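Local atomic coordinates of D-glycero-D-manno-heptose 1-phosphate kinase (Bacteroides thetaiotaomicron, PDB entry 3K85), a protein that probably transfers a phosphate group from ATP to a sugar substrate. Residues R5-L10 with G335-K340; Y40-I45 with Y104-A109; S50-I55 with S65-S70; N56-Q61 with K100-N105; R90-E95 with L131-G136. All coordinates share one frame; numbering follows the deposited sequence.

Contact 1. Residues R5-L10 with G335-K340; sequences RSKAPL and GAHGWK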
# COMPACT_ATOMS: atom_id res chain seq x y z
N ARG A 5 -21.94 16.72 3.27
CA ARG A 5 -21.95 16.09 1.96
C ARG A 5 -20.96 14.93 2.01
O ARG A 5 -20.09 14.90 2.87
CB ARG A 5 -21.52 17.09 0.87
CG ARG A 5 -22.45 18.30 0.67
CD ARG A 5 -21.86 19.22 -0.40
NE ARG A 5 -22.82 20.15 -0.99
CZ ARG A 5 -23.15 21.33 -0.47
NH1 ARG A 5 -22.60 21.75 0.65
NH2 ARG A 5 -24.03 22.10 -1.08
N SER A 6 -21.10 13.98 1.10
CA SER A 6 -20.20 12.85 1.07
C SER A 6 -20.24 12.29 -0.33
O SER A 6 -21.14 12.60 -1.08
CB SER A 6 -20.64 11.76 2.06
OG SER A 6 -21.77 11.04 1.58
N LYS A 7 -19.25 11.47 -0.67
CA LYS A 7 -19.19 10.81 -1.96
C LYS A 7 -18.30 9.60 -1.82
O LYS A 7 -17.38 9.58 -1.00
CB LYS A 7 -18.65 11.75 -3.07
CG LYS A 7 -17.24 12.23 -2.87
CD LYS A 7 -16.85 13.29 -3.91
CE LYS A 7 -16.27 12.70 -5.17
NZ LYS A 7 -15.66 13.77 -6.02
N ALA A 8 -18.60 8.57 -2.61
CA ALA A 8 -17.83 7.33 -2.57
C ALA A 8 -17.60 6.88 -4.00
O ALA A 8 -18.47 7.05 -4.85
CB ALA A 8 -18.59 6.25 -1.79
N PRO A 9 -16.44 6.29 -4.28
CA PRO A 9 -16.16 5.84 -5.64
C PRO A 9 -16.62 4.42 -5.94
O PRO A 9 -16.81 3.61 -5.04
CB PRO A 9 -14.64 5.99 -5.73
CG PRO A 9 -14.21 5.55 -4.37
CD PRO A 9 -15.22 6.24 -3.45
N LEU A 10 -16.80 4.14 -7.23
CA LEU A 10 -17.19 2.82 -7.69
C LEU A 10 -15.86 2.14 -7.91
O LEU A 10 -14.82 2.76 -7.70
CB LEU A 10 -17.99 2.91 -8.99
CG LEU A 10 -19.34 3.65 -8.93
CD1 LEU A 10 -19.84 3.89 -10.34
CD2 LEU A 10 -20.36 2.85 -8.12
N GLY A 335 -10.87 6.93 -0.75
CA GLY A 335 -12.09 6.20 -0.50
C GLY A 335 -13.17 7.21 -0.18
O GLY A 335 -12.98 8.41 -0.34
N ALA A 336 -14.30 6.72 0.30
CA ALA A 336 -15.42 7.57 0.66
C ALA A 336 -15.07 8.62 1.71
O ALA A 336 -14.31 8.34 2.64
CB ALA A 336 -16.57 6.70 1.16
N HIS A 337 -15.62 9.82 1.57
CA HIS A 337 -15.36 10.86 2.56
C HIS A 337 -16.49 11.87 2.62
O HIS A 337 -17.28 12.00 1.68
CB HIS A 337 -14.03 11.57 2.26
CG HIS A 337 -13.98 12.24 0.93
ND1 HIS A 337 -13.67 11.56 -0.23
CD2 HIS A 337 -14.24 13.51 0.56
CE1 HIS A 337 -13.73 12.39 -1.25
NE2 HIS A 337 -14.07 13.59 -0.80
N GLY A 338 -16.56 12.57 3.75
CA GLY A 338 -17.59 13.57 3.94
C GLY A 338 -16.99 14.88 4.39
O GLY A 338 -15.84 14.95 4.82
N TRP A 339 -17.77 15.94 4.27
CA TRP A 339 -17.33 17.26 4.67
C TRP A 339 -18.54 18.07 5.10
O TRP A 339 -19.67 17.77 4.71
CB TRP A 339 -16.54 17.93 3.53
CG TRP A 339 -17.29 18.28 2.26
CD1 TRP A 339 -17.81 19.49 1.93
CD2 TRP A 339 -17.53 17.42 1.14
NE1 TRP A 339 -18.36 19.45 0.66
CE2 TRP A 339 -18.20 18.19 0.16
CE3 TRP A 339 -17.25 16.07 0.87
CZ2 TRP A 339 -18.59 17.66 -1.07
CZ3 TRP A 339 -17.64 15.55 -0.36
CH2 TRP A 339 -18.30 16.34 -1.31
N LYS A 340 -18.32 19.08 5.93
CA LYS A 340 -19.40 19.92 6.41
C LYS A 340 -19.32 21.29 5.78
O LYS A 340 -18.23 21.83 5.57
CB LYS A 340 -19.37 20.05 7.93
CG LYS A 340 -19.81 18.80 8.69
CD LYS A 340 -20.11 19.13 10.16
CE LYS A 340 -20.90 18.03 10.85
NZ LYS A 340 -21.40 18.43 12.21
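Arg-5 lays its CB over one face of the Trp-339 indole, a CH-pi contact 3.7 Å from CB to the centroid of the six-membered ring. Strands 5-10 and 337-340 pair antiparallel, Arg-5 with Trp-339 and Lys-7 with His-337 each exchanging two backbone N-H...O bonds. Trp-339 CG stands between its backbone N and carbonyl carbon (chi1 66°), which starts the ring toward strand 5-10; Arg-5 CD extends the contact, 3.7 Å from Trp-339 NE1. Arginine's aliphatic stem suits the place by lying over the indole, while Lys-7 CG packs at the indole's edge and alongside the imidazole, 3.9 Å from His-337 CE1. The imidazole's ND1 gives a nearly straight bond to Gly-335 O, fixing its rotation. Gly-338 avoids a CB, which would crowd Arg-5 O. Ala-8 CB meets Ala-336 CB at 3.6 Å. Ser-6 OG is hydrogen-bonded to Cys-122 O, and Ala-336 packs on Val-121, both in helix 115-131. Strand 5-10 thus runs between strands 337-340 and 39-47, with that helix beneath.

Contact 2. Residues Y40-I45 with Y104-A109; sequences YAYCTI and YNDAPA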
# COMPACT_ATOMS: atom_id res chain seq x y z
N TYR A 40 -18.59 8.28 -9.05
CA TYR A 40 -19.07 8.29 -7.68
C TYR A 40 -20.56 8.21 -7.36
O TYR A 40 -21.41 8.17 -8.24
CB TYR A 40 -18.54 9.55 -7.00
CG TYR A 40 -17.05 9.79 -7.15
CD1 TYR A 40 -16.15 9.38 -6.16
CD2 TYR A 40 -16.54 10.49 -8.26
CE1 TYR A 40 -14.78 9.67 -6.25
CE2 TYR A 40 -15.17 10.78 -8.36
CZ TYR A 40 -14.30 10.37 -7.34
OH TYR A 40 -12.96 10.68 -7.40
N ALA A 41 -20.82 8.20 -6.05
CA ALA A 41 -22.15 8.21 -5.46
C ALA A 41 -22.06 9.46 -4.60
O ALA A 41 -21.07 9.65 -3.89
CB ALA A 41 -22.36 6.97 -4.58
N TYR A 42 -23.06 10.32 -4.65
CA TYR A 42 -22.98 11.54 -3.85
C TYR A 42 -24.19 11.58 -2.96
O TYR A 42 -25.20 10.97 -3.25
CB TYR A 42 -22.98 12.79 -4.73
CG TYR A 42 -22.01 12.75 -5.89
CD1 TYR A 42 -20.85 13.54 -5.91
CD2 TYR A 42 -22.27 11.93 -6.99
CE1 TYR A 42 -19.98 13.51 -7.02
CE2 TYR A 42 -21.41 11.89 -8.08
CZ TYR A 42 -20.27 12.68 -8.10
OH TYR A 42 -19.43 12.59 -9.19
N CYS A 43 -24.07 12.31 -1.86
CA CYS A 43 -25.16 12.42 -0.94
C CYS A 43 -24.95 13.67 -0.11
O CYS A 43 -23.83 13.99 0.28
CB CYS A 43 -25.21 11.19 -0.02
SG CYS A 43 -26.31 11.38 1.43
N THR A 44 -26.02 14.43 0.10
CA THR A 44 -25.90 15.59 0.95
C THR A 44 -27.05 15.51 1.93
O THR A 44 -28.17 15.13 1.56
CB THR A 44 -25.93 16.93 0.18
OG1 THR A 44 -26.77 17.86 0.87
CG2 THR A 44 -26.40 16.73 -1.25
N ILE A 45 -26.75 15.81 3.18
CA ILE A 45 -27.75 15.76 4.23
C ILE A 45 -27.74 17.09 4.98
O ILE A 45 -26.70 17.57 5.42
CB ILE A 45 -27.46 14.60 5.22
CG1 ILE A 45 -27.61 13.26 4.50
CG2 ILE A 45 -28.43 14.65 6.40
CD1 ILE A 45 -27.35 12.05 5.38
N TYR A 104 -27.63 10.74 -5.64
CA TYR A 104 -27.48 10.40 -7.05
C TYR A 104 -26.17 9.67 -7.29
O TYR A 104 -25.22 9.82 -6.53
CB TYR A 104 -27.65 11.64 -7.97
CG TYR A 104 -26.50 12.61 -8.07
CD1 TYR A 104 -25.47 12.41 -8.99
CD2 TYR A 104 -26.46 13.75 -7.26
CE1 TYR A 104 -24.42 13.33 -9.11
CE2 TYR A 104 -25.41 14.67 -7.37
CZ TYR A 104 -24.39 14.46 -8.30
OH TYR A 104 -23.35 15.36 -8.38
N ASN A 105 -26.16 8.85 -8.33
CA ASN A 105 -25.01 8.02 -8.69
C ASN A 105 -24.60 8.30 -10.13
O ASN A 105 -25.39 8.82 -10.91
CB ASN A 105 -25.43 6.55 -8.53
CG ASN A 105 -24.25 5.61 -8.32
OD1 ASN A 105 -23.47 5.35 -9.24
ND2 ASN A 105 -24.10 5.11 -7.09
N ASP A 106 -23.36 7.98 -10.48
CA ASP A 106 -22.86 8.19 -11.84
C ASP A 106 -23.00 6.91 -12.67
O ASP A 106 -22.58 6.87 -13.82
CB ASP A 106 -21.39 8.62 -11.85
CG ASP A 106 -21.18 10.04 -11.35
OD1 ASP A 106 -22.07 10.88 -11.57
OD2 ASP A 106 -20.12 10.31 -10.75
N ALA A 107 -23.57 5.88 -12.07
CA ALA A 107 -23.76 4.60 -12.77
C ALA A 107 -25.10 3.95 -12.40
O ALA A 107 -25.51 3.94 -11.23
CB ALA A 107 -22.61 3.66 -12.45
N PRO A 108 -25.79 3.38 -13.41
CA PRO A 108 -27.09 2.70 -13.26
C PRO A 108 -27.14 1.48 -12.33
O PRO A 108 -26.12 1.04 -11.79
CB PRO A 108 -27.46 2.36 -14.71
CG PRO A 108 -26.12 2.19 -15.37
CD PRO A 108 -25.34 3.35 -14.81
N ALA A 109 -28.35 0.93 -12.17
CA ALA A 109 -28.62 -0.22 -11.30
C ALA A 109 -27.70 -1.44 -11.48
O ALA A 109 -27.03 -1.86 -10.54
CB ALA A 109 -30.08 -0.66 -11.45
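Tyr-42 CG stands anti to its carbonyl carbon (chi1 -48°) and Tyr-104 CG between its backbone N and carbonyl carbon (chi1 77°), torsions that set each CG on the face where both side chains leave their antiparallel strand pair, in the mixed sheet of the GHMP kinase N-terminal fold. The rings are near parallel (planes 20° apart) but slid apart, their centroids 4.5 Å from each other, and barely overlap. Tyr-104 OH sits over the centre of the Tyr-42 ring, and Tyr-42 CD2 comes to 3.3 Å from Tyr-104 CE1. Tyr-40 CB lies against the opposite face of Tyr-42, toward its rim.

Where strand 99-105 ends, Asp-106 takes over. Its OD2 is gripped by two donors: Tyr-42 OH at 2.8 Å on the syn lone pair, and Tyr-40 N at 3.1 Å on the anti side. An acid fits here because one oxygen can serve a phenol and a backbone N-H, which probably steadies its charge. The backbone bond from Tyr-42 N to Tyr-104 O is short and straight; its return is weak. Asn-105 shapes the exit by an Asx turn, its OD1 accepting from Ala-107 N, while its ND2 lies buried without a partner, 3.6 Å from Ala-41 CB.

Contact 3. Residues S50-I55 with S65-S70; sequences SGRIEI and SYLSMS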
# COMPACT_ATOMS: atom_id res chain seq x y z
N SER A 50 -38.29 20.98 10.71
CA SER A 50 -39.65 20.90 10.19
C SER A 50 -40.40 19.69 10.72
O SER A 50 -41.63 19.63 10.63
CB SER A 50 -39.63 20.85 8.66
OG SER A 50 -39.31 19.56 8.19
N GLY A 51 -39.67 18.72 11.27
CA GLY A 51 -40.31 17.53 11.78
C GLY A 51 -40.61 16.56 10.66
O GLY A 51 -41.39 15.62 10.82
N ARG A 52 -39.98 16.78 9.51
CA ARG A 52 -40.20 15.91 8.36
C ARG A 52 -38.87 15.29 7.89
O ARG A 52 -37.80 15.66 8.37
CB ARG A 52 -40.83 16.72 7.21
CG ARG A 52 -41.93 16.00 6.42
CD ARG A 52 -43.08 15.55 7.33
NE ARG A 52 -44.40 15.72 6.73
CZ ARG A 52 -44.82 15.14 5.61
NH1 ARG A 52 -44.01 14.33 4.92
NH2 ARG A 52 -46.05 15.37 5.16
N ILE A 53 -38.96 14.34 6.98
CA ILE A 53 -37.78 13.70 6.43
C ILE A 53 -38.03 13.58 4.94
O ILE A 53 -38.80 12.75 4.48
CB ILE A 53 -37.54 12.30 7.03
CG1 ILE A 53 -36.53 11.54 6.17
CG2 ILE A 53 -38.85 11.55 7.15
CD1 ILE A 53 -36.25 10.14 6.65
N GLU A 54 -37.36 14.45 4.19
CA GLU A 54 -37.51 14.52 2.75
C GLU A 54 -36.42 13.76 2.00
O GLU A 54 -35.23 13.98 2.22
CB GLU A 54 -37.51 15.99 2.33
CG GLU A 54 -38.46 16.83 3.17
CD GLU A 54 -38.40 18.30 2.81
OE1 GLU A 54 -38.65 18.64 1.63
OE2 GLU A 54 -38.12 19.12 3.72
N ILE A 55 -36.85 12.87 1.11
CA ILE A 55 -35.94 12.06 0.31
C ILE A 55 -35.99 12.38 -1.19
O ILE A 55 -37.03 12.27 -1.83
CB ILE A 55 -36.25 10.57 0.52
CG1 ILE A 55 -35.88 10.18 1.96
CG2 ILE A 55 -35.51 9.73 -0.51
CD1 ILE A 55 -36.29 8.78 2.34
N SER A 65 -41.81 12.74 0.80
CA SER A 65 -41.66 13.33 2.12
C SER A 65 -42.34 12.34 3.07
O SER A 65 -43.32 11.70 2.69
CB SER A 65 -42.37 14.68 2.15
OG SER A 65 -42.13 15.38 3.36
N TYR A 66 -41.79 12.19 4.27
CA TYR A 66 -42.35 11.27 5.27
C TYR A 66 -42.34 11.95 6.63
O TYR A 66 -41.54 12.85 6.89
CB TYR A 66 -41.51 10.00 5.38
CG TYR A 66 -41.49 9.14 4.14
CD1 TYR A 66 -42.48 8.18 3.91
CD2 TYR A 66 -40.47 9.26 3.21
CE1 TYR A 66 -42.44 7.37 2.78
CE2 TYR A 66 -40.42 8.46 2.08
CZ TYR A 66 -41.40 7.51 1.87
OH TYR A 66 -41.35 6.71 0.74
N LEU A 67 -43.24 11.50 7.51
CA LEU A 67 -43.33 12.06 8.85
C LEU A 67 -42.12 11.53 9.63
O LEU A 67 -41.85 10.32 9.64
CB LEU A 67 -44.64 11.62 9.50
CG LEU A 67 -45.75 11.32 8.49
CD1 LEU A 67 -46.99 10.84 9.24
CD2 LEU A 67 -46.07 12.56 7.66
N SER A 68 -41.38 12.44 10.26
CA SER A 68 -40.18 12.08 11.02
C SER A 68 -40.46 10.97 12.04
O SER A 68 -41.20 11.17 13.00
CB SER A 68 -39.64 13.32 11.73
OG SER A 68 -38.42 13.07 12.39
N MSE A 69 -39.85 9.80 11.82
CA MSE A 69 -40.02 8.63 12.69
C MSE A 69 -38.69 8.09 13.20
O MSE A 69 -37.63 8.58 12.83
CB MSE A 69 -40.73 7.51 11.94
CG MSE A 69 -42.04 7.91 11.30
SE MSE A 69 -42.84 6.36 10.48
CE MSE A 69 -42.80 6.93 8.61
N SER A 70 -38.74 7.07 14.05
CA SER A 70 -37.52 6.45 14.57
C SER A 70 -37.08 5.40 13.56
O SER A 70 -35.89 5.13 13.41
CB SER A 70 -37.77 5.78 15.92
OG SER A 70 -37.88 6.74 16.95
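Arg-52 folds back over strand 65-67, its partner in a beta hairpin, although its CB sets out away from it. That CB is 3.9 Å from Tyr-66 O. CG passes the same oxygen and lies 3.1 Å from Ser-65 OG; the bend at chi2 (58°) keeps CD beside the carbonyl, 3.1 Å from Tyr-66 O. NE runs beside Leu-67 CD2, and CZ has that methyl 3.5 Å away, over the centre of the guanidinium face; NH2 lies 3.8 Å from it. At the tip NH1 reaches Ser-65 OG, 2.7 Å off, but the angle is too poor for a hydrogen bond. An alanine here would probably leave Leu-67 CD2 without its flat cover and the end of that leucine freer to turn.

On the other face Ile-53 CG2 packs on Tyr-66 CB at 3.6 Å, and Ile-55 CD1 touches the tyrosine ring more loosely. Branched residues suit this buried side, while Tyr-66 carries its OH on to Lys-82 NZ of helix 79-91. Ile-53 and Tyr-66 also exchange two backbone bonds, each 3.0 Å from N to O. Ser-68 N adds one to Gly-51 O, Gly-51 having the positive phi that glycine tolerates well, and Ser-68 OG bonds Lys-97 O.

The pairing therefore rests on backbone bonds and apolar packing; the arginine adds its stem carbons and flat guanidinium face, without a hydrogen bond from that group to strand 65-67.

Contact 4. Residues N56-Q61 with K100-N105; sequences NAYDAQ and KITTYN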
# COMPACT_ATOMS: atom_id res chain seq x y z
N ASN A 56 -34.85 12.79 -1.74
CA ASN A 56 -34.76 13.09 -3.16
C ASN A 56 -33.61 12.26 -3.73
O ASN A 56 -32.48 12.75 -3.86
CB ASN A 56 -34.53 14.59 -3.37
CG ASN A 56 -34.44 14.97 -4.84
OD1 ASN A 56 -34.87 14.21 -5.71
ND2 ASN A 56 -33.89 16.14 -5.12
N ALA A 57 -33.89 11.00 -4.04
CA ALA A 57 -32.90 10.07 -4.55
C ALA A 57 -33.02 9.76 -6.05
O ALA A 57 -33.81 8.91 -6.46
CB ALA A 57 -32.97 8.77 -3.76
N TYR A 58 -32.22 10.45 -6.85
CA TYR A 58 -32.24 10.25 -8.29
C TYR A 58 -31.86 8.81 -8.67
O TYR A 58 -32.22 8.32 -9.74
CB TYR A 58 -31.29 11.26 -8.95
CG TYR A 58 -31.70 12.69 -8.71
CD1 TYR A 58 -32.48 13.39 -9.64
CD2 TYR A 58 -31.39 13.33 -7.52
CE1 TYR A 58 -32.93 14.69 -9.38
CE2 TYR A 58 -31.83 14.61 -7.24
CZ TYR A 58 -32.61 15.29 -8.18
OH TYR A 58 -33.07 16.56 -7.88
N ASP A 59 -31.13 8.14 -7.78
CA ASP A 59 -30.68 6.77 -8.04
C ASP A 59 -31.77 5.74 -7.76
O ASP A 59 -31.91 4.77 -8.50
CB ASP A 59 -29.43 6.44 -7.20
CG ASP A 59 -29.66 6.67 -5.73
OD1 ASP A 59 -30.05 7.79 -5.38
OD2 ASP A 59 -29.44 5.73 -4.93
N ALA A 60 -32.53 5.96 -6.70
CA ALA A 60 -33.61 5.04 -6.36
C ALA A 60 -34.88 5.53 -7.05
O ALA A 60 -35.95 4.93 -6.90
CB ALA A 60 -33.81 5.01 -4.85
N GLN A 61 -34.75 6.61 -7.80
CA GLN A 61 -35.87 7.20 -8.53
C GLN A 61 -37.05 7.45 -7.60
O GLN A 61 -38.18 7.07 -7.90
CB GLN A 61 -36.28 6.27 -9.68
CG GLN A 61 -35.31 6.29 -10.86
CD GLN A 61 -35.45 5.08 -11.76
OE1 GLN A 61 -34.91 5.03 -12.86
NE2 GLN A 61 -36.17 4.07 -11.28
N LYS A 100 -33.28 16.76 5.27
CA LYS A 100 -33.48 16.68 3.84
C LYS A 100 -32.26 15.91 3.35
O LYS A 100 -31.14 16.19 3.79
CB LYS A 100 -33.52 18.09 3.24
CG LYS A 100 -34.01 18.15 1.79
CD LYS A 100 -33.87 19.55 1.17
CE LYS A 100 -34.79 20.61 1.81
NZ LYS A 100 -34.41 21.02 3.19
N ILE A 101 -32.46 14.92 2.49
CA ILE A 101 -31.35 14.14 1.98
C ILE A 101 -31.45 13.90 0.48
O ILE A 101 -32.45 13.40 -0.02
CB ILE A 101 -31.23 12.78 2.74
CG1 ILE A 101 -30.04 11.99 2.20
CG2 ILE A 101 -32.52 11.99 2.61
CD1 ILE A 101 -29.84 10.65 2.87
N THR A 102 -30.38 14.27 -0.24
CA THR A 102 -30.35 14.12 -1.70
C THR A 102 -29.38 13.04 -2.13
O THR A 102 -28.32 12.88 -1.55
CB THR A 102 -29.96 15.44 -2.34
OG1 THR A 102 -30.91 16.43 -1.94
CG2 THR A 102 -29.93 15.32 -3.85
N THR A 103 -29.72 12.33 -3.19
CA THR A 103 -28.87 11.24 -3.61
C THR A 103 -28.82 10.98 -5.11
O THR A 103 -29.86 11.00 -5.77
CB THR A 103 -29.34 9.94 -2.91
OG1 THR A 103 -28.99 9.98 -1.52
CG2 THR A 103 -28.70 8.75 -3.52
N TYR A 104 -27.63 10.74 -5.64
CA TYR A 104 -27.48 10.40 -7.05
C TYR A 104 -26.17 9.67 -7.29
O TYR A 104 -25.22 9.82 -6.53
CB TYR A 104 -27.65 11.64 -7.97
CG TYR A 104 -26.50 12.61 -8.07
CD1 TYR A 104 -25.47 12.41 -8.99
CD2 TYR A 104 -26.46 13.75 -7.26
CE1 TYR A 104 -24.42 13.33 -9.11
CE2 TYR A 104 -25.41 14.67 -7.37
CZ TYR A 104 -24.39 14.46 -8.30
OH TYR A 104 -23.35 15.36 -8.38
N ASN A 105 -26.16 8.85 -8.33
CA ASN A 105 -25.01 8.02 -8.69
C ASN A 105 -24.60 8.30 -10.13
O ASN A 105 -25.39 8.82 -10.91
CB ASN A 105 -25.43 6.55 -8.53
CG ASN A 105 -24.25 5.61 -8.32
OD1 ASN A 105 -23.47 5.35 -9.24
ND2 ASN A 105 -24.10 5.11 -7.09
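Asn-56 and Ala-57 run parallel to Thr-102 and Thr-103, bonded from Asn-56 N to Ile-101 O, from Thr-103 N to Asn-56 O at 2.9 Å, and, as the strand ends, from Tyr-58 N to Thr-103 O at 2.7 Å. Asn-56 then holds Tyr-58: with Asn-56 CG anti to its backbone N (chi1 -179°), the amide lies near Tyr-58, and ND2 gives a 2.9 Å bond to Tyr-58 OH, close to the amide plane. This fixes the phenol, whose edge lies against strand 100-105: Tyr-58 CD2 is 3.3 Å from Thr-103 O, and Tyr-58 CE2 is 4.0 Å from Thr-102 CG2. Tyr-58 CB also rests on Tyr-104 CB, 3.8 Å away.

On the other face the small Ala-57 lets its CB meet Thr-103 CB at 3.9 Å, and Ile-81 of helix 79-91 covers both. Asp-59 folds over the end of the pair, its CB 4.2 Å from Asn-105 CB; the modelled position of its carboxylate against Thr-103 is doubtful. An alanine in place of Asp-59 would keep that CB contact but would probably leave Met-119 without part of the side chain that now touches it.

A parallel pair set in an otherwise antiparallel sheet, with helices 79-91 and 115-131 on one face, is consistent with the ribosomal protein S5-like fold of the GHMP kinase N-terminal domain.

Contact 5. Residues R90-E95 with L131-G136; sequences RDYRLE and LSLPLG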
# COMPACT_ATOMS: atom_id res chain seq x y z
N ARG A 90 -31.09 2.73 15.27
CA ARG A 90 -31.03 1.61 16.19
C ARG A 90 -29.69 1.49 16.91
O ARG A 90 -29.63 1.56 18.14
CB ARG A 90 -31.31 0.29 15.47
CG ARG A 90 -32.72 0.15 14.96
CD ARG A 90 -33.08 -1.32 14.89
NE ARG A 90 -32.24 -2.05 13.96
CZ ARG A 90 -32.35 -1.97 12.64
NH1 ARG A 90 -33.27 -1.18 12.10
NH2 ARG A 90 -31.55 -2.68 11.86
N ASP A 91 -28.63 1.29 16.13
CA ASP A 91 -27.30 1.14 16.69
C ASP A 91 -26.88 2.21 17.67
O ASP A 91 -26.15 1.93 18.62
CB ASP A 91 -26.27 1.05 15.56
CG ASP A 91 -26.22 -0.33 14.95
OD1 ASP A 91 -27.00 -1.20 15.40
OD2 ASP A 91 -25.41 -0.54 14.02
N TYR A 92 -27.34 3.43 17.46
CA TYR A 92 -26.96 4.50 18.37
C TYR A 92 -28.10 4.96 19.27
O TYR A 92 -27.95 5.93 20.03
CB TYR A 92 -26.35 5.65 17.54
CG TYR A 92 -25.08 5.20 16.87
CD1 TYR A 92 -23.89 5.12 17.59
CD2 TYR A 92 -25.10 4.71 15.56
CE1 TYR A 92 -22.74 4.55 17.03
CE2 TYR A 92 -23.96 4.14 14.99
CZ TYR A 92 -22.79 4.06 15.74
OH TYR A 92 -21.67 3.46 15.22
N ARG A 93 -29.23 4.25 19.21
CA ARG A 93 -30.41 4.55 20.03
C ARG A 93 -30.73 6.03 20.01
O ARG A 93 -30.87 6.67 21.05
CB ARG A 93 -30.15 4.13 21.48
CG ARG A 93 -29.63 2.71 21.67
CD ARG A 93 -29.24 2.50 23.13
NE ARG A 93 -30.17 3.18 24.04
CZ ARG A 93 -30.14 3.12 25.37
NH1 ARG A 93 -29.20 2.40 25.98
NH2 ARG A 93 -31.03 3.79 26.09
N LEU A 94 -30.86 6.59 18.81
CA LEU A 94 -31.12 8.02 18.67
C LEU A 94 -32.60 8.39 18.52
O LEU A 94 -33.41 7.58 18.07
CB LEU A 94 -30.35 8.55 17.46
CG LEU A 94 -28.88 8.12 17.40
CD1 LEU A 94 -28.28 8.51 16.05
CD2 LEU A 94 -28.12 8.76 18.56
N GLU A 95 -32.93 9.63 18.91
CA GLU A 95 -34.29 10.14 18.81
C GLU A 95 -34.59 10.40 17.34
O GLU A 95 -33.68 10.60 16.53
CB GLU A 95 -34.42 11.46 19.57
CG GLU A 95 -34.15 11.33 21.06
CD GLU A 95 -34.24 12.67 21.78
OE1 GLU A 95 -35.34 13.27 21.81
OE2 GLU A 95 -33.20 13.12 22.32
N LEU A 131 -23.52 12.92 12.23
CA LEU A 131 -23.63 12.65 13.67
C LEU A 131 -22.34 12.29 14.42
O LEU A 131 -22.39 11.68 15.48
CB LEU A 131 -24.67 11.54 13.87
CG LEU A 131 -25.91 11.66 12.97
CD1 LEU A 131 -26.66 10.34 12.94
CD2 LEU A 131 -26.79 12.78 13.44
N SER A 132 -21.18 12.69 13.88
CA SER A 132 -19.89 12.39 14.51
C SER A 132 -19.84 10.98 15.08
O SER A 132 -19.44 10.78 16.23
CB SER A 132 -19.60 13.39 15.62
OG SER A 132 -19.54 14.72 15.13
N LEU A 133 -20.25 10.00 14.27
CA LEU A 133 -20.27 8.61 14.69
C LEU A 133 -18.87 7.99 14.74
O LEU A 133 -18.03 8.27 13.89
CB LEU A 133 -21.14 7.79 13.74
CG LEU A 133 -22.58 8.30 13.54
CD1 LEU A 133 -23.24 7.49 12.45
CD2 LEU A 133 -23.35 8.19 14.84
N PRO A 134 -18.61 7.14 15.74
CA PRO A 134 -17.30 6.49 15.87
C PRO A 134 -17.12 5.29 14.93
O PRO A 134 -16.88 4.17 15.39
CB PRO A 134 -17.28 6.09 17.34
CG PRO A 134 -18.71 5.71 17.58
CD PRO A 134 -19.47 6.82 16.89
N LEU A 135 -17.21 5.52 13.62
CA LEU A 135 -17.06 4.44 12.64
C LEU A 135 -15.95 4.70 11.63
O LEU A 135 -16.02 5.65 10.85
CB LEU A 135 -18.37 4.23 11.87
CG LEU A 135 -19.55 3.64 12.65
CD1 LEU A 135 -20.82 3.66 11.81
CD2 LEU A 135 -19.21 2.21 13.06
N GLY A 136 -14.92 3.85 11.64
CA GLY A 136 -13.82 4.01 10.71
C GLY A 136 -13.96 3.11 9.49
O GLY A 136 -15.01 2.50 9.29
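Tyr-92 reaches from the end of helix 79-91 to the loop 131-136, joining two helix ends that both close in Schellman motifs. Arg-93 is the C-prime residue of the first, and the turn leaves Tyr-92 and Leu-94 facing the loop; Ser-132 ends helix 115-131 in the same way.

The tight part is the tyrosine ring. Tyr-92 CG stands anti to its carbonyl carbon (chi1 -64°), which starts the ring toward the loop. Leu-133 CD2 sits over the centre of one face, 3.9 Å from the ring centroid and only 7° off its normal, a CH-pi contact. Pro-134 meets the ring tip to tip, CD lying 4.0 Å from Tyr-92 CE1; its inverse gamma turn bends the loop there, and this exposed proline marks the outer rim of the tyrosine packing. Tyrosine suits the spot, being long enough to span from helix end to loop.

The loose part is at Leu-94, which touches Leu-131 through one methyl pair, CD1 to CD1, at 4.0 Å. Both leucines also rest on Ile-88, which with Leu-133 makes the inward side apolar. Leu-135 has its back to helices 115-131 and 137-151, and its CG comes to 3.3 Å from Tyr-92 OH.

How the contacts relate
Contacts 1 to 4 follow one mixed sheet across its strands. Contact 1 adds the late strand 337-340 to strand 4-15, which bonds in turn to strand 39-47 of contact 2. Contacts 2 and 4 use opposite edges of strand 99-105 and share Tyr-104 and Asn-105; contact 3 carries the sheet on to the hairpin strand 62-67. In these four, backbone bonds do the joining, with mostly small or branched residues on the helix side in contacts 1 and 4. Contacts 1, 3 and 4 are partly buried; contact 2 has more exposed residues, though it lies close to the chain's centre. Contact 5 is a surface contact off the sheet, joining helix ends by van der Waals and CH-pi contacts.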